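Local atomic coordinates of xylose isomerase domain protein TIM barrel (Planctomyces limnophilus, PDB entry 3TVA), a protein that probably acts as an isomerase and binds a magnesium ion in a TIM barrel of the xylose isomerase-like family. Residues A[250-253]-A[254-257]; A[72-75]-A[76-79]. All blocks are in the same frame, centred on the assembly; numbering follows the deposited sequence. Where two conformers were deposited one is given.

Contact 1: A[250-253]-A[254-257]; sequences IGYR and GPLT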
loop_
_atom_site.group_PDB
_atom_site.type_symbol
_atom_site.label_atom_id
_atom_site.label_comp_id
_atom_site.label_asym_id
_atom_site.label_seq_id
_atom_site.Cartn_x
_atom_site.Cartn_y
_atom_site.Cartn_z
ATOM N N ILE A 250 -1.158 11.932 15.263
ATOM C CA ILE A 250 -0.567 10.687 15.757
ATOM C C ILE A 250 0.939 10.599 15.546
ATOM O O ILE A 250 1.556 9.596 15.889
ATOM C CB ILE A 250 -1.229 9.458 15.171
ATOM C CG1 ILE A 250 -0.971 9.403 13.659
ATOM C CG2 ILE A 250 -2.717 9.479 15.508
ATOM C CD1 ILE A 250 -1.486 8.147 12.997
ATOM N N GLY A 251 1.536 11.644 14.991
ATOM C CA GLY A 251 2.977 11.668 14.845
ATOM C C GLY A 251 3.515 11.186 13.504
ATOM O O GLY A 251 4.731 11.070 13.356
ATOM N N TYR A 252 2.651 10.948 12.508
ATOM C CA TYR A 252 3.175 10.469 11.231
ATOM C C TYR A 252 3.781 11.624 10.451
ATOM O O TYR A 252 3.132 12.649 10.224
ATOM C CB TYR A 252 2.091 9.797 10.391
ATOM C CG TYR A 252 2.649 9.294 9.081
ATOM C CD1 TYR A 252 3.417 8.130 9.036
ATOM C CD2 TYR A 252 2.442 10.001 7.894
ATOM C CE1 TYR A 252 3.945 7.662 7.833
ATOM C CE2 TYR A 252 2.972 9.546 6.681
ATOM C CZ TYR A 252 3.722 8.381 6.662
ATOM O OH TYR A 252 4.246 7.930 5.479
ATOM N N ARG A 253 5.087 11.516 10.218
ATOM C CA ARG A 253 5.862 12.466 9.427
ATOM C C ARG A 253 6.321 12.030 8.025
ATOM O O ARG A 253 6.973 12.802 7.322
ATOM C CB ARG A 253 7.006 13.023 10.278
ATOM C CG ARG A 253 6.508 13.574 11.636
ATOM C CD ARG A 253 5.648 14.839 11.456
ATOM N NE ARG A 253 5.264 15.444 12.731
ATOM C CZ ARG A 253 4.086 15.257 13.320
ATOM N NH1 ARG A 253 3.172 14.486 12.743
ATOM N NH2 ARG A 253 3.815 15.851 14.480
ATOM N N GLY A 254 6.026 10.788 7.651
ATOM C CA GLY A 254 6.629 10.189 6.469
ATOM C C GLY A 254 5.987 10.650 5.165
ATOM O O GLY A 254 5.181 11.585 5.155
ATOM N N PRO A 255 6.326 9.980 4.053
ATOM C CA PRO A 255 5.821 10.411 2.744
ATOM C C PRO A 255 4.306 10.292 2.622
ATOM O O PRO A 255 3.683 9.393 3.208
ATOM C CB PRO A 255 6.501 9.439 1.762
ATOM C CG PRO A 255 7.741 8.988 2.475
ATOM C CD PRO A 255 7.344 8.916 3.940
ATOM N N LEU A 256 3.715 11.196 1.856
ATOM C CA LEU A 256 2.308 11.073 1.509
ATOM C C LEU A 256 2.277 10.544 0.088
ATOM O O LEU A 256 2.519 11.288 -0.863
ATOM C CB LEU A 256 1.639 12.451 1.558
ATOM C CG LEU A 256 1.722 13.244 2.875
ATOM C CD1 LEU A 256 1.120 14.654 2.715
ATOM C CD2 LEU A 256 1.027 12.490 4.012
ATOM N N THR A 257 1.919 9.275 -0.071
ATOM C CA THR A 257 2.037 8.660 -1.376
ATOM C C THR A 257 0.682 8.608 -2.063
ATOM O O THR A 257 -0.217 7.869 -1.651
ATOM C CB THR A 257 2.640 7.239 -1.306
ATOM O OG1 THR A 257 3.847 7.260 -0.532
ATOM C CG2 THR A 257 2.940 6.721 -2.723
#
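Tyr252 lays its ring flat along the backbone that follows it and spends its hydroxyl on that same backbone three residues on. Gly254 N sits 3.4 Å above the ring plane, over the centre of one face, while Gly254 CA lies 3.4 Å from Tyr252 CZ. Because CG stands anti to the backbone N (chi1 -179°), the ring reaches forward along the chain, and its OH arrives 2.8 Å from Pro255 O as a hydrogen-bond donor. The approach makes a C=O...O angle of 132°, tilted 18° from the carbonyl plane, and Pro255 O lies at the ring's edge. A side chain at position 254 would collide with this hydroxyl, which explains why Gly254 suits the spot. Further round the edge, Tyr252 CE2 meets Leu256 CD2 at 4.4 Å, a looser apolar touch. Replacing Tyr252 with an alanine would probably leave Pro255 O without this donor and open a gap over the Gly254 peptide. Arg253 turns back instead: its NH1 donates to Tyr252 O at 3.1 Å, coming from above the carbonyl plane, and also to Trp248 O, with the guanidinium in a cation-pi contact with the Trp248 ring. The whole forms the link from helix 240-249, closed by a Schellman motif at Gly251, into strand 256-258. There Tyr252 and Leu256 both pack on Ile210 of strand 207-216, and the backbone of Leu256 bonds to Pro12 and to Gly14 of strand 13-18, joining last barrel strand to first.

Contact 2: A[72-75]-A[76-79]; sequences GGFD and GESY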
loop_
_atom_site.group_PDB
_atom_site.type_symbol
_atom_site.label_atom_id
_atom_site.label_comp_id
_atom_site.label_asym_id
_atom_site.label_seq_id
_atom_site.Cartn_x
_atom_site.Cartn_y
_atom_site.Cartn_z
ATOM N N GLY A 72 4.390 -5.924 -3.271
ATOM C CA GLY A 72 4.134 -7.179 -3.950
ATOM C C GLY A 72 2.805 -7.186 -4.685
ATOM O O GLY A 72 1.872 -6.474 -4.329
ATOM N N GLY A 73 2.733 -7.997 -5.728
ATOM C CA GLY A 73 1.503 -8.265 -6.453
ATOM C C GLY A 73 1.820 -9.530 -7.224
ATOM O O GLY A 73 2.991 -9.789 -7.518
ATOM N N PHE A 74 0.806 -10.319 -7.564
ATOM C CA PHE A 74 1.069 -11.672 -8.035
ATOM C C PHE A 74 0.129 -12.057 -9.149
ATOM O O PHE A 74 -0.967 -11.505 -9.263
ATOM C CB PHE A 74 0.897 -12.679 -6.889
ATOM C CG PHE A 74 1.538 -12.252 -5.600
ATOM C CD1 PHE A 74 2.900 -12.400 -5.407
ATOM C CD2 PHE A 74 0.778 -11.701 -4.581
ATOM C CE1 PHE A 74 3.497 -12.008 -4.204
ATOM C CE2 PHE A 74 1.367 -11.306 -3.385
ATOM C CZ PHE A 74 2.728 -11.461 -3.200
ATOM N N ASP A 75 0.561 -13.001 -9.975
ATOM C CA ASP A 75 -0.287 -13.540 -11.029
ATOM C C ASP A 75 -1.470 -14.278 -10.407
ATOM O O ASP A 75 -1.341 -14.910 -9.348
ATOM C CB ASP A 75 0.518 -14.480 -11.931
ATOM C CG ASP A 75 1.557 -13.742 -12.762
ATOM O OD1 ASP A 75 2.730 -14.179 -12.783
ATOM O OD2 ASP A 75 1.198 -12.723 -13.394
ATOM N N GLY A 76 -2.624 -14.167 -11.054
ATOM C CA GLY A 76 -3.834 -14.831 -10.605
ATOM C C GLY A 76 -4.629 -14.042 -9.577
ATOM O O GLY A 76 -5.642 -14.520 -9.081
ATOM N N GLU A 77 -4.172 -12.841 -9.241
ATOM C CA GLU A 77 -4.929 -12.000 -8.313
ATOM C C GLU A 77 -6.021 -11.248 -9.066
ATOM O O GLU A 77 -5.753 -10.592 -10.074
ATOM C CB GLU A 77 -4.013 -11.022 -7.594
ATOM C CG GLU A 77 -3.144 -11.670 -6.526
ATOM C CD GLU A 77 -2.412 -10.644 -5.678
ATOM O OE1 GLU A 77 -1.883 -9.669 -6.260
ATOM O OE2 GLU A 77 -2.372 -10.808 -4.432
ATOM N N SER A 78 -7.258 -11.349 -8.593
ATOM C CA SER A 78 -8.324 -10.587 -9.227
ATOM C C SER A 78 -9.184 -9.817 -8.234
ATOM O O SER A 78 -9.707 -10.379 -7.274
ATOM C CB SER A 78 -9.212 -11.494 -10.075
ATOM O OG SER A 78 -10.324 -10.766 -10.538
ATOM N N TYR A 79 -9.319 -8.524 -8.499
ATOM C CA TYR A 79 -10.153 -7.591 -7.736
ATOM C C TYR A 79 -11.576 -7.407 -8.309
ATOM O O TYR A 79 -12.259 -6.435 -7.968
ATOM C CB TYR A 79 -9.437 -6.252 -7.483
ATOM C CG TYR A 79 -8.242 -6.369 -6.542
ATOM C CD1 TYR A 79 -8.386 -6.184 -5.168
ATOM C CD2 TYR A 79 -6.971 -6.666 -7.030
ATOM C CE1 TYR A 79 -7.295 -6.289 -4.305
ATOM C CE2 TYR A 79 -5.875 -6.775 -6.176
ATOM C CZ TYR A 79 -6.045 -6.576 -4.816
ATOM O OH TYR A 79 -4.962 -6.687 -3.964
#
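Glu77 folds its side chain back beside Phe74, overlapping both the backbone and the ring edge of that residue. Its chain runs extended beyond CG (chi2 -171°), which carries the carboxylate past Phe74 O to the amide before it. There Phe74 N donates to Glu77 OE1 at 3.1 Å with an N-H...O angle of 148°, meeting the oxygen from above the carboxylate plane. The other oxygen, OE2, lies in the plane of the Phe74 ring at its edge, 3.3 Å from CD2, and ring and carboxylate planes are turned 72° apart. This places the oxygen against the weakly positive rim of the ring, a contact that is probably mildly favourable. OE2 also accepts a hydrogen bond from Gly90 N, so the two oxygens join separate pieces of backbone. On the way, Glu77 CB and CG each pass 3.5 Å from Phe74 O.

The chain between these two residues is a type II beta turn from Phe74 to Glu77, closed by a weak bond of 3.5 Å from Glu77 N to Phe74 O. Gly76 takes the third position with a positive phi, where any side chain would jam against Asp75 O. The side chain holds the Phe74 amide, while the turn adds a weaker bond to its carbonyl. The turn belongs to the surface loop between strand 66-71 and helix 82-88. Phe74 packs on Arg100, Glu103 and Met104 of helix 97-114, Arg100 also bonds Asp75 O, and Ser78 N reaches Thr88 OG1 at the end of helix 82-88.

Both contacts illustrate one principle: a long side chain bridges a short loop by bonding to backbone three residues away, Tyr252 looking forward to a carbonyl in contact 1 and Glu77 looking back to an amide in contact 2. They lie on opposite sides of the chain's centre, their own centres 27 Å apart and their nearest atoms about 13 Å apart, with no touch. Contact 1 enters a strand, whereas contact 2 leaves one. Neither ligates the magnesium ion held by Glu158, Asp184, His211 and Glu259, yet the side chain of Tyr252 and the residue Gly73 each lie about 12 Å from it, and strand 256-258 leads directly to the ligand Glu259.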